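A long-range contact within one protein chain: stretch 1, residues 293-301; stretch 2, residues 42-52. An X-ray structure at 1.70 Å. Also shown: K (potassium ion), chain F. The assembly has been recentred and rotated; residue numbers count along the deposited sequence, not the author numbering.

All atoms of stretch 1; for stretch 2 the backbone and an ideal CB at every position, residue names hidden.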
# COMPACT_ATOMS: atom_id res chain seq x y z
N ARG A 293 -0.16 -22.69 -6.55
CA ARG A 293 -0.18 -23.88 -7.37
C ARG A 293 1.10 -24.02 -8.17
O ARG A 293 1.58 -23.05 -8.77
CB ARG A 293 -1.39 -23.86 -8.31
CG ARG A 293 -2.71 -23.67 -7.59
CD ARG A 293 -3.83 -23.37 -8.57
NE ARG A 293 -3.97 -24.41 -9.58
CZ ARG A 293 -4.53 -24.23 -10.77
NH1 ARG A 293 -4.99 -23.03 -11.12
NH2 ARG A 293 -4.61 -25.24 -11.63
N LEU A 294 1.66 -25.22 -8.17
CA LEU A 294 2.90 -25.48 -8.89
C LEU A 294 2.62 -25.78 -10.35
O LEU A 294 1.50 -25.62 -10.83
CB LEU A 294 3.64 -26.65 -8.24
CG LEU A 294 3.81 -26.53 -6.73
CD1 LEU A 294 4.35 -27.82 -6.14
CD2 LEU A 294 4.71 -25.37 -6.38
N CYS A 295 3.65 -26.22 -11.06
CA CYS A 295 3.54 -26.55 -12.48
C CYS A 295 2.60 -27.73 -12.75
O CYS A 295 2.54 -28.68 -11.97
CB CYS A 295 4.92 -26.89 -13.03
SG CYS A 295 5.73 -28.29 -12.16
N SER A 296 1.86 -27.66 -13.85
CA SER A 296 1.06 -28.80 -14.30
C SER A 296 1.81 -29.53 -15.41
O SER A 296 2.58 -28.91 -16.15
CB SER A 296 -0.31 -28.36 -14.81
OG SER A 296 -0.18 -27.68 -16.05
N HIS A 297 1.58 -30.83 -15.54
CA HIS A 297 2.23 -31.62 -16.58
C HIS A 297 2.00 -31.07 -17.99
O HIS A 297 2.95 -30.95 -18.78
CB HIS A 297 1.79 -33.08 -16.52
CG HIS A 297 2.33 -33.93 -17.63
ND1 HIS A 297 1.74 -33.97 -18.88
CD2 HIS A 297 3.40 -34.75 -17.69
CE1 HIS A 297 2.43 -34.79 -19.66
NE2 HIS A 297 3.44 -35.27 -18.96
N ASP A 298 0.75 -30.76 -18.31
CA ASP A 298 0.40 -30.35 -19.67
C ASP A 298 1.02 -29.01 -20.06
O ASP A 298 1.51 -28.86 -21.18
CB ASP A 298 -1.11 -30.32 -19.86
CG ASP A 298 -1.74 -31.70 -19.77
OD1 ASP A 298 -0.98 -32.69 -19.64
OD2 ASP A 298 -2.98 -31.79 -19.83
N ASP A 299 0.99 -28.04 -19.15
CA ASP A 299 1.59 -26.73 -19.42
C ASP A 299 3.10 -26.86 -19.58
O ASP A 299 3.70 -26.24 -20.46
CB ASP A 299 1.28 -25.73 -18.31
CG ASP A 299 -0.18 -25.31 -18.28
OD1 ASP A 299 -0.86 -25.42 -19.32
OD2 ASP A 299 -0.63 -24.86 -17.20
N THR A 300 3.71 -27.69 -18.74
CA THR A 300 5.16 -27.89 -18.81
C THR A 300 5.53 -28.53 -20.14
O THR A 300 6.48 -28.12 -20.81
CB THR A 300 5.67 -28.75 -17.63
OG1 THR A 300 5.32 -28.12 -16.38
CG2 THR A 300 7.18 -28.94 -17.69
N GLN A 301 4.76 -29.54 -20.55
CA GLN A 301 4.99 -30.21 -21.82
C GLN A 301 4.87 -29.25 -23.00
O GLN A 301 5.68 -29.29 -23.92
CB GLN A 301 4.02 -31.38 -22.01
CG GLN A 301 4.11 -32.04 -23.37
CD GLN A 301 3.37 -33.37 -23.43
OE1 GLN A 301 2.44 -33.61 -22.66
NE2 GLN A 301 3.78 -34.23 -24.35
N UNK A 42 9.83 -30.12 0.10
CA UNK A 42 8.47 -30.63 0.02
C UNK A 42 7.82 -30.23 -1.30
O UNK A 42 7.20 -31.06 -1.98
CB UNK A 42 7.64 -30.12 1.20
N UNK A 43 7.99 -28.97 -1.69
CA UNK A 43 7.42 -28.49 -2.94
C UNK A 43 8.09 -29.09 -4.17
O UNK A 43 7.44 -29.32 -5.18
CB UNK A 43 7.52 -26.96 -3.00
N UNK A 44 9.40 -29.34 -4.07
CA UNK A 44 10.10 -30.04 -5.14
C UNK A 44 9.47 -31.42 -5.35
O UNK A 44 9.22 -31.84 -6.49
CB UNK A 44 11.59 -30.17 -4.82
N UNK A 45 9.19 -32.11 -4.25
CA UNK A 45 8.57 -33.44 -4.32
C UNK A 45 7.16 -33.37 -4.93
O UNK A 45 6.76 -34.24 -5.71
CB UNK A 45 8.51 -34.06 -2.92
N UNK A 46 6.41 -32.34 -4.57
CA UNK A 46 5.06 -32.16 -5.13
C UNK A 46 5.12 -31.86 -6.63
O UNK A 46 4.33 -32.40 -7.41
CB UNK A 46 4.33 -31.03 -4.40
N UNK A 47 6.06 -31.01 -7.03
CA UNK A 47 6.23 -30.69 -8.45
C UNK A 47 6.60 -31.93 -9.24
O UNK A 47 6.12 -32.15 -10.36
CB UNK A 47 7.30 -29.61 -8.64
N UNK A 48 7.45 -32.76 -8.65
CA UNK A 48 7.87 -33.99 -9.31
C UNK A 48 6.67 -34.91 -9.53
O UNK A 48 6.52 -35.50 -10.60
CB UNK A 48 8.95 -34.70 -8.49
N UNK A 49 5.79 -34.99 -8.54
CA UNK A 49 4.55 -35.76 -8.68
C UNK A 49 3.70 -35.22 -9.84
O UNK A 49 3.19 -36.00 -10.65
CB UNK A 49 3.75 -35.72 -7.38
N UNK A 50 3.54 -33.90 -9.91
CA UNK A 50 2.77 -33.29 -11.00
C UNK A 50 3.35 -33.65 -12.36
O UNK A 50 2.61 -33.85 -13.33
CB UNK A 50 2.73 -31.77 -10.84
N UNK A 51 4.68 -33.72 -12.43
CA UNK A 51 5.34 -34.00 -13.71
C UNK A 51 5.41 -35.49 -14.03
O UNK A 51 5.98 -35.89 -15.04
CB UNK A 51 6.75 -33.42 -13.70
N UNK A 52 4.83 -36.31 -13.16
CA UNK A 52 4.69 -37.73 -13.44
C UNK A 52 5.73 -38.62 -12.79
O UNK A 52 5.72 -39.83 -12.99
CB UNK A 52 4.73 -37.95 -14.95
K K F . 1.67 -20.17 -9.16

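Positions 42 to 50 have helical phi/psi values, so which positions meet stretch 1 depends on the turn of the helix. At position 42 the ideal CB has nothing of stretch 1 within 5.5 Å, so these atoms set no preference; the deposited residue is Ile 42, which makes no contact here.

At position 43 CA-to-CB runs sideways, and the ideal CB lies 4.5 Å from Leu 294 CD1. A modest side chain, apolar or polar, could sit beside that methyl. The residue is Asn 43. Its backbone makes the closer approach, Asn 43 O to Leu 294 CD1 at 3.6 Å, while OD1 lies 4.1 Å from the same CD1 and accepts a hydrogen bond from NH1 of position 46 (3.0 Å, 153°).

Positions 44 and 45 point away and meet nothing of stretch 1; they are Val 44 and Ala 45.

Position 46 points sideways, with its ideal CB 3.7 Å from Leu 294 CD1. Many residues could offer methylene there, and a long one could carry a polar end past the leucine. Arg 46 does this: its CB packs at 3.7 Å from Leu 294 CD1, and NH1 supplies the bond to Asn 43 OD1. NE and NH2 are hydrogen-bonded elsewhere in the structure.

At position 47 the ideal CB is 4.1 Å from Cys 295 SG and 4.3 Å from Leu 294 CD1. A small apolar group already reaches both at packing distance. Ala 47 fills the site with one methyl, and its CB keeps those two distances.

Position 48 points away and position 49 is out of reach; the residues are Ile 48 and Ala 49, neither touching stretch 1.

Position 50 points toward stretch 1, and its ideal CB is already tight, 3.3 Å from Cys 295 O. A side chain that continues must pass this carbonyl, beside Leu 294; a flat ring or a slender polar chain is plausible. The residue is His 50, with chi1 at -69° (m) and chi2 at 8°. Its CD2 lies 3.1 Å from Cys 295 O, which sits at the ring edge near its plane, and 4.1 Å from Leu 294 CB. Water adds two bridges: one water accepts from Leu 294 N (2.8 Å) and makes a weak bond with His 50 NE2 (3.4 Å); another accepts from His 297 N (3.0 Å) and donates weakly to His 50 O (3.4 Å).

Position 51 starts sideways, its ideal CB 5.5 Å from Cys 295 SG, so a longer apolar chain is needed to reach the sulfur. Leu 51, chi1 m and chi2 t, brings CD2 to 3.8 Å from Cys 295 SG and 3.5 Å from Thr 300 OG1, a hydroxyl already donating to Ser 296 O (2.9 Å).

Position 52 has phi/psi of 99°/2°. An ideal CB would be jammed against the preceding carbonyl oxygen, which calls for glycine. Gly 52 completes a Schellman motif, its N bonding to Ala 49 O at 3.0 Å.

Stretch 2, residues 42-52: INVARAIAHLG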
# COMPACT_ATOMS: atom_id res chain seq x y z
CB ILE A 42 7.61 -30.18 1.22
CG1 ILE A 42 7.96 -31.03 2.45
CG2 ILE A 42 6.12 -30.32 0.91
CD1 ILE A 42 7.33 -30.55 3.74
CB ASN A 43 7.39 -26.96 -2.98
CG ASN A 43 6.22 -26.40 -2.21
OD1 ASN A 43 5.13 -26.98 -2.19
ND2 ASN A 43 6.43 -25.26 -1.56
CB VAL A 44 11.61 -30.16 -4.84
CG1 VAL A 44 12.29 -31.11 -5.83
CG2 VAL A 44 12.26 -28.80 -4.89
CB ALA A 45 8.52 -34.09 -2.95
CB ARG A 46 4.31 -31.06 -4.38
CG ARG A 46 4.08 -31.38 -2.90
CD ARG A 46 3.47 -30.19 -2.17
NE ARG A 46 2.07 -29.98 -2.52
CZ ARG A 46 1.53 -28.79 -2.77
NH1 ARG A 46 2.28 -27.70 -2.70
NH2 ARG A 46 0.24 -28.69 -3.08
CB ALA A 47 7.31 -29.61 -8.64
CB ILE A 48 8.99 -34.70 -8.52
CG1 ILE A 48 10.32 -33.97 -8.79
CG2 ILE A 48 9.08 -36.17 -8.91
CD1 ILE A 48 11.48 -34.41 -7.89
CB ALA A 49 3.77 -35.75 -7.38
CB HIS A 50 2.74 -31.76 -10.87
CG HIS A 50 1.94 -31.27 -9.71
ND1 HIS A 50 1.43 -32.12 -8.75
CD2 HIS A 50 1.55 -30.02 -9.36
CE1 HIS A 50 0.76 -31.41 -7.85
NE2 HIS A 50 0.82 -30.14 -8.20
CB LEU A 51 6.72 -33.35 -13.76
CG LEU A 51 6.73 -31.83 -13.60
CD1 LEU A 51 8.16 -31.30 -13.66
CD2 LEU A 51 5.86 -31.16 -14.66
O HOH W 1 -0.17 -31.94 -13.44
O HOH W 2 0.27 -27.19 -6.69
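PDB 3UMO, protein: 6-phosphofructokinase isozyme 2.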